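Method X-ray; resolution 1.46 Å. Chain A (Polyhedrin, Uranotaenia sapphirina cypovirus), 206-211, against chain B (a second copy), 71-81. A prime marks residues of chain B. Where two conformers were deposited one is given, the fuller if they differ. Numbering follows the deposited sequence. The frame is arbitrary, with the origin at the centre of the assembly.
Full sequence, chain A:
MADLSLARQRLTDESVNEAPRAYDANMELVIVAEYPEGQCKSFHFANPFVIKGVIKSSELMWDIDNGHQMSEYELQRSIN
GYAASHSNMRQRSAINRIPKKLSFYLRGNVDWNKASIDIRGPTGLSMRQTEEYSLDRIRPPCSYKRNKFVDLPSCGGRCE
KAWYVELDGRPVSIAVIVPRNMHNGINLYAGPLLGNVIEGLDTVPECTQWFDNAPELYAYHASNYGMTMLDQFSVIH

Chain A 206-211: ECTQWF
Chain B 71-81: SEYELQRSING

A strand laid across a helix at nearly a right angle can touch it only over a short length, and polyhedrin illustrates how side chains and water fill that crossing. Residues 207-211 form an extended strand (phi -111 to -148°, psi 127 to 151°); helix 72′-81′ begins after Ser71′, whose OG caps it by accepting from Glu74′ N at 3.2 Å. The axes cross at -87°, 8.7 Å apart at closest approach, with Gln209 CA 7.0 Å from Gln76′ CA and Trp210 CA 7.3 Å from Tyr73′ CA setting the register.

Trp210 (chi1 m, chi2 -103°) points toward the helix and is the most covered residue. Tyr73′ (chi1 t, chi2 73°) turns its ring edge to the indole face, planes at 86°, with Trp210 CG 3.6 Å from Tyr73′ CD1; Tyr73′ CA also lies 4.1 Å over the centroid of the six-membered ring of Trp210.

Polar ends are matched beside this packing. Gln209 (m, t) donates from NE2 to Asn80′ OD1 at 3.0 Å, and Gln76′ NE2 (t, p) reaches the same Asn80′ OD1 at 3.0 Å, so one oxygen serves both amides. Water extends the pairing: one molecule accepts from Trp210 N and Asn80′ ND2, another donates to Thr208 OG1 and Glu72′ OE1.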

ATOM      1  N   GLU A 206      -3.836  -8.349  -2.175  0.67 31.72           N
ATOM      2  CA  GLU A 206      -2.723  -9.082  -2.777  0.67 31.18           C
ATOM      3  C   GLU A 206      -2.568 -10.444  -2.104  0.67 30.55           C
ATOM      4  O   GLU A 206      -3.083 -10.666  -0.998  0.67 33.29           O
ATOM      5  CB  GLU A 206      -1.430  -8.264  -2.599  0.67 31.79           C
ATOM      6  CG  GLU A 206      -0.170  -8.789  -3.330  0.67 32.82           C
ATOM      7  CD  GLU A 206       0.722  -9.716  -2.495  0.67 34.32           C
ATOM      8  OE1 GLU A 206       1.507 -10.465  -3.108  0.67 34.62           O
ATOM      9  OE2 GLU A 206       0.660  -9.689  -1.248  0.67 33.82           O
ATOM     10  N   CYS A 207      -1.851 -11.357  -2.753  1.00 31.21           N
ATOM     11  CA  CYS A 207      -1.505 -12.625  -2.115  1.00 31.07           C
ATOM     12  C   CYS A 207      -0.152 -13.129  -2.599  1.00 31.18           C
ATOM     13  O   CYS A 207       0.085 -13.245  -3.799  1.00 31.88           O
ATOM     14  CB  CYS A 207      -2.585 -13.680  -2.374  1.00 32.57           C
ATOM     15  SG  CYS A 207      -2.263 -15.251  -1.518  1.00 34.87           S
ATOM     16  N   THR A 208       0.720 -13.429  -1.635  1.00 29.79           N
ATOM     17  CA  THR A 208       2.058 -13.944  -1.880  1.00 31.04           C
ATOM     18  C   THR A 208       2.090 -15.388  -1.415  1.00 31.76           C
ATOM     19  O   THR A 208       1.624 -15.694  -0.308  1.00 31.88           O
ATOM     20  CB  THR A 208       3.123 -13.158  -1.080  1.00 32.34           C
ATOM     21  OG1 THR A 208       3.091 -11.778  -1.459  1.00 32.76           O
ATOM     22  CG2 THR A 208       4.535 -13.716  -1.309  1.00 33.48           C
ATOM     23  N   GLN A 209       2.650 -16.270  -2.241  1.00 30.51           N
ATOM     24  CA  GLN A 209       2.802 -17.678  -1.869  1.00 30.76           C
ATOM     25  C   GLN A 209       4.205 -18.165  -2.164  1.00 30.70           C
ATOM     26  O   GLN A 209       4.868 -17.676  -3.081  1.00 32.59           O
ATOM     27  CB  GLN A 209       1.777 -18.548  -2.600  1.00 32.29           C
ATOM     28  CG  GLN A 209       0.346 -18.342  -2.123  1.00 34.38           C
ATOM     29  CD  GLN A 209      -0.673 -19.058  -3.006  1.00 34.72           C
ATOM     30  OE1 GLN A 209      -0.781 -18.779  -4.196  1.00 38.10           O
ATOM     31  NE2 GLN A 209      -1.404 -19.998  -2.431  1.00 34.81           N
ATOM     32  N   TRP A 210       4.635 -19.139  -1.367  1.00 31.28           N
ATOM     33  CA  TRP A 210       5.951 -19.756  -1.468  1.00 29.71           C
ATOM     34  C   TRP A 210       5.771 -21.219  -1.834  1.00 29.85           C
ATOM     35  O   TRP A 210       4.922 -21.890  -1.262  1.00 31.55           O
ATOM     36  CB  TRP A 210       6.656 -19.715  -0.117  1.00 28.14           C
ATOM     37  CG  TRP A 210       7.077 -18.362   0.353  1.00 30.14           C
ATOM     38  CD1 TRP A 210       8.337 -17.849   0.317  1.00 31.15           C
ATOM     39  CD2 TRP A 210       6.249 -17.362   0.952  1.00 31.06           C
ATOM     40  NE1 TRP A 210       8.348 -16.584   0.852  1.00 31.32           N
ATOM     41  CE2 TRP A 210       7.076 -16.260   1.250  1.00 31.14           C
ATOM     42  CE3 TRP A 210       4.891 -17.288   1.261  1.00 31.28           C
ATOM     43  CZ2 TRP A 210       6.593 -15.097   1.838  1.00 32.65           C
ATOM     44  CZ3 TRP A 210       4.406 -16.117   1.851  1.00 32.97           C
ATOM     45  CH2 TRP A 210       5.263 -15.041   2.137  1.00 33.36           C
ATOM     46  N   PHE A 211       6.575 -21.715  -2.769  1.00 29.98           N
ATOM     47  CA  PHE A 211       6.547 -23.126  -3.158  1.00 29.04           C
ATOM     48  C   PHE A 211       7.974 -23.667  -3.251  1.00 30.10           C
ATOM     49  O   PHE A 211       8.896 -22.950  -3.655  1.00 31.60           O
ATOM     50  CB  PHE A 211       5.848 -23.299  -4.509  1.00 30.37           C
ATOM     51  CG  PHE A 211       4.451 -22.749  -4.545  1.00 33.23           C
ATOM     52  CD1 PHE A 211       3.369 -23.525  -4.152  1.00 35.12           C
ATOM     53  CD2 PHE A 211       4.220 -21.462  -4.969  1.00 34.27           C
ATOM     54  CE1 PHE A 211       2.068 -23.009  -4.189  1.00 36.54           C
ATOM     55  CE2 PHE A 211       2.926 -20.943  -4.996  1.00 34.88           C
ATOM     56  CZ  PHE A 211       1.858 -21.722  -4.604  1.00 36.52           C
TER
ATOM     57  N   SER B  71       5.255 -15.206  11.200  1.00 33.69           N
ATOM     58  CA  SER B  71       5.564 -14.619   9.900  1.00 32.54           C
ATOM     59  C   SER B  71       4.453 -14.863   8.865  1.00 33.22           C
ATOM     60  O   SER B  71       3.634 -15.780   9.016  1.00 33.77           O
ATOM     61  CB  SER B  71       6.865 -15.215   9.382  1.00 34.00           C
ATOM     62  OG  SER B  71       6.650 -16.563   9.028  1.00 35.73           O
ATOM     63  N   GLU B  72       4.432 -14.044   7.810  1.00 33.05           N
ATOM     64  CA  GLU B  72       3.483 -14.248   6.717  1.00 32.74           C
ATOM     65  C   GLU B  72       3.672 -15.625   6.091  1.00 31.49           C
ATOM     66  O   GLU B  72       2.712 -16.257   5.696  1.00 31.95           O
ATOM     67  CB  GLU B  72       3.603 -13.157   5.650  1.00 34.24           C
ATOM     68  CG  GLU B  72       2.576 -13.312   4.534  1.00 35.72           C
ATOM     69  CD  GLU B  72       2.597 -12.199   3.510  1.00 40.02           C
ATOM     70  OE1 GLU B  72       3.576 -11.419   3.461  1.00 40.90           O
ATOM     71  OE2 GLU B  72       1.620 -12.120   2.738  1.00 41.24           O
ATOM     72  N   TYR B  73       4.912 -16.080   6.007  1.00 31.09           N
ATOM     73  CA  TYR B  73       5.221 -17.396   5.447  1.00 28.89           C
ATOM     74  C   TYR B  73       4.482 -18.514   6.191  1.00 29.80           C
ATOM     75  O   TYR B  73       3.820 -19.367   5.583  1.00 31.91           O
ATOM     76  CB  TYR B  73       6.739 -17.629   5.519  1.00 31.23           C
ATOM     77  CG  TYR B  73       7.206 -19.008   5.138  1.00 34.35           C
ATOM     78  CD1 TYR B  73       7.208 -19.420   3.818  1.00 35.12           C
ATOM     79  CD2 TYR B  73       7.681 -19.883   6.095  1.00 35.22           C
ATOM     80  CE1 TYR B  73       7.658 -20.665   3.462  1.00 36.55           C
ATOM     81  CE2 TYR B  73       8.128 -21.127   5.756  1.00 36.62           C
ATOM     82  CZ  TYR B  73       8.111 -21.515   4.436  1.00 37.83           C
ATOM     83  OH  TYR B  73       8.555 -22.764   4.084  1.00 40.84           O
ATOM     84  N   GLU B  74       4.596 -18.511   7.512  1.00 30.27           N
ATOM     85  CA  GLU B  74       3.941 -19.528   8.332  1.00 33.83           C
ATOM     86  C   GLU B  74       2.427 -19.442   8.248  1.00 32.52           C
ATOM     87  O   GLU B  74       1.739 -20.470   8.178  1.00 32.55           O
ATOM     88  CB  GLU B  74       4.302 -19.338   9.799  1.00 39.22           C
ATOM     89  CG  GLU B  74       5.721 -19.487  10.171  1.00 44.31           C
ATOM     90  CD  GLU B  74       5.886 -19.083  11.621  1.00 48.81           C
ATOM     91  OE1 GLU B  74       5.551 -19.912  12.485  1.00 51.62           O
ATOM     92  OE2 GLU B  74       6.277 -17.924  11.896  1.00 49.30           O
ATOM     93  N   LEU B  75       1.901 -18.220   8.306  1.00 30.94           N
ATOM     94  CA  LEU B  75       0.451 -18.038   8.246  1.00 31.02           C
ATOM     95  C   LEU B  75      -0.110 -18.462   6.881  1.00 30.84           C
ATOM     96  O   LEU B  75      -1.138 -19.138   6.802  1.00 31.02           O
ATOM     97  CB  LEU B  75       0.091 -16.582   8.541  1.00 32.65           C
ATOM     98  CG  LEU B  75       0.448 -16.159   9.972  1.00 34.70           C
ATOM     99  CD1 LEU B  75       0.427 -14.645  10.132  1.00 36.53           C
ATOM    100  CD2 LEU B  75      -0.500 -16.807  10.979  1.00 36.41           C
ATOM    101  N   GLN B  76       0.556 -18.058   5.806  1.00 32.27           N
ATOM    102  CA  GLN B  76       0.067 -18.400   4.480  1.00 31.65           C
ATOM    103  C   GLN B  76       0.109 -19.908   4.288  1.00 31.64           C
ATOM    104  O   GLN B  76      -0.763 -20.476   3.624  1.00 32.07           O
ATOM    105  CB  GLN B  76       0.871 -17.710   3.387  1.00 33.02           C
ATOM    106  CG  GLN B  76       0.288 -17.900   1.976  1.00 35.42           C
ATOM    107  CD  GLN B  76      -1.107 -17.319   1.835  1.00 36.41           C
ATOM    108  OE1 GLN B  76      -1.378 -16.202   2.276  1.00 38.19           O
ATOM    109  NE2 GLN B  76      -2.002 -18.079   1.220  1.00 36.95           N
ATOM    110  N   ARG B  77       1.098 -20.567   4.887  1.00 31.16           N
ATOM    111  CA  ARG B  77       1.186 -22.026   4.776  1.00 31.96           C
ATOM    112  C   ARG B  77      -0.090 -22.682   5.307  1.00 32.10           C
ATOM    113  O   ARG B  77      -0.622 -23.597   4.684  1.00 32.59           O
ATOM    114  CB  ARG B  77       2.417 -22.555   5.525  1.00 33.92           C
ATOM    115  CG  ARG B  77       2.647 -24.064   5.371  1.00 37.97           C
ATOM    116  CD  ARG B  77       3.999 -24.456   5.935  1.00 43.47           C
ATOM    117  NE  ARG B  77       4.150 -24.001   7.320  1.00 49.53           N
ATOM    118  CZ  ARG B  77       5.316 -23.804   7.935  1.00 53.86           C
ATOM    119  NH1 ARG B  77       6.462 -24.022   7.295  1.00 56.44           N
ATOM    120  NH2 ARG B  77       5.338 -23.381   9.196  1.00 54.69           N
ATOM    121  N   SER B  78      -0.602 -22.185   6.432  1.00 31.85           N
ATOM    122  CA  SER B  78      -1.813 -22.744   7.033  1.00 33.18           C
ATOM    123  C   SER B  78      -3.052 -22.440   6.200  1.00 31.69           C
ATOM    124  O   SER B  78      -3.912 -23.298   6.005  1.00 34.67           O
ATOM    125  CB  SER B  78      -2.002 -22.232   8.469  1.00 37.22           C
ATOM    126  OG  SER B  78      -0.965 -22.710   9.315  1.00 42.09           O
ATOM    127  N   ILE B  79      -3.126 -21.215   5.704  1.00 30.68           N
ATOM    128  CA  ILE B  79      -4.229 -20.778   4.849  1.00 30.02           C
ATOM    129  C   ILE B  79      -4.327 -21.614   3.553  1.00 29.89           C
ATOM    130  O   ILE B  79      -5.427 -21.928   3.083  1.00 30.00           O
ATOM    131  CB  ILE B  79      -4.054 -19.273   4.516  1.00 31.30           C
ATOM    132  CG1 ILE B  79      -4.332 -18.447   5.772  1.00 32.68           C
ATOM    133  CG2 ILE B  79      -4.975 -18.827   3.367  1.00 32.09           C
ATOM    134  CD1 ILE B  79      -3.829 -17.009   5.703  1.00 34.48           C
ATOM    135  N   ASN B  80      -3.178 -21.977   2.994  1.00 30.02           N
ATOM    136  CA  ASN B  80      -3.133 -22.706   1.729  1.00 30.98           C
ATOM    137  C   ASN B  80      -4.027 -23.962   1.667  1.00 31.71           C
ATOM    138  O   ASN B  80      -4.667 -24.232   0.650  1.00 32.21           O
ATOM    139  CB  ASN B  80      -1.686 -23.115   1.405  1.00 30.34           C
ATOM    140  CG  ASN B  80      -0.842 -21.971   0.838  1.00 33.66           C
ATOM    141  OD1 ASN B  80      -1.355 -20.920   0.434  1.00 34.46           O
ATOM    142  ND2 ASN B  80       0.469 -22.188   0.791  1.00 34.34           N
ATOM    143  N   GLY B  81      -4.086 -24.716   2.756  1.00 31.85           N
ATOM    144  CA  GLY B  81      -4.838 -25.961   2.752  1.00 31.30           C
ATOM    145  C   GLY B  81      -6.338 -25.757   2.650  1.00 30.52           C
ATOM    146  O   GLY B  81      -7.076 -26.703   2.361  1.00 31.39           O
TER
HETATM  147  O   HOH W   1      -0.011 -13.608   1.203  1.00 33.82           O
HETATM  148  O   HOH W   2       3.886 -10.265   1.060  1.00 55.12           O
HETATM  149  O   HOH W   3       2.944 -20.630   0.486  1.00 33.77           O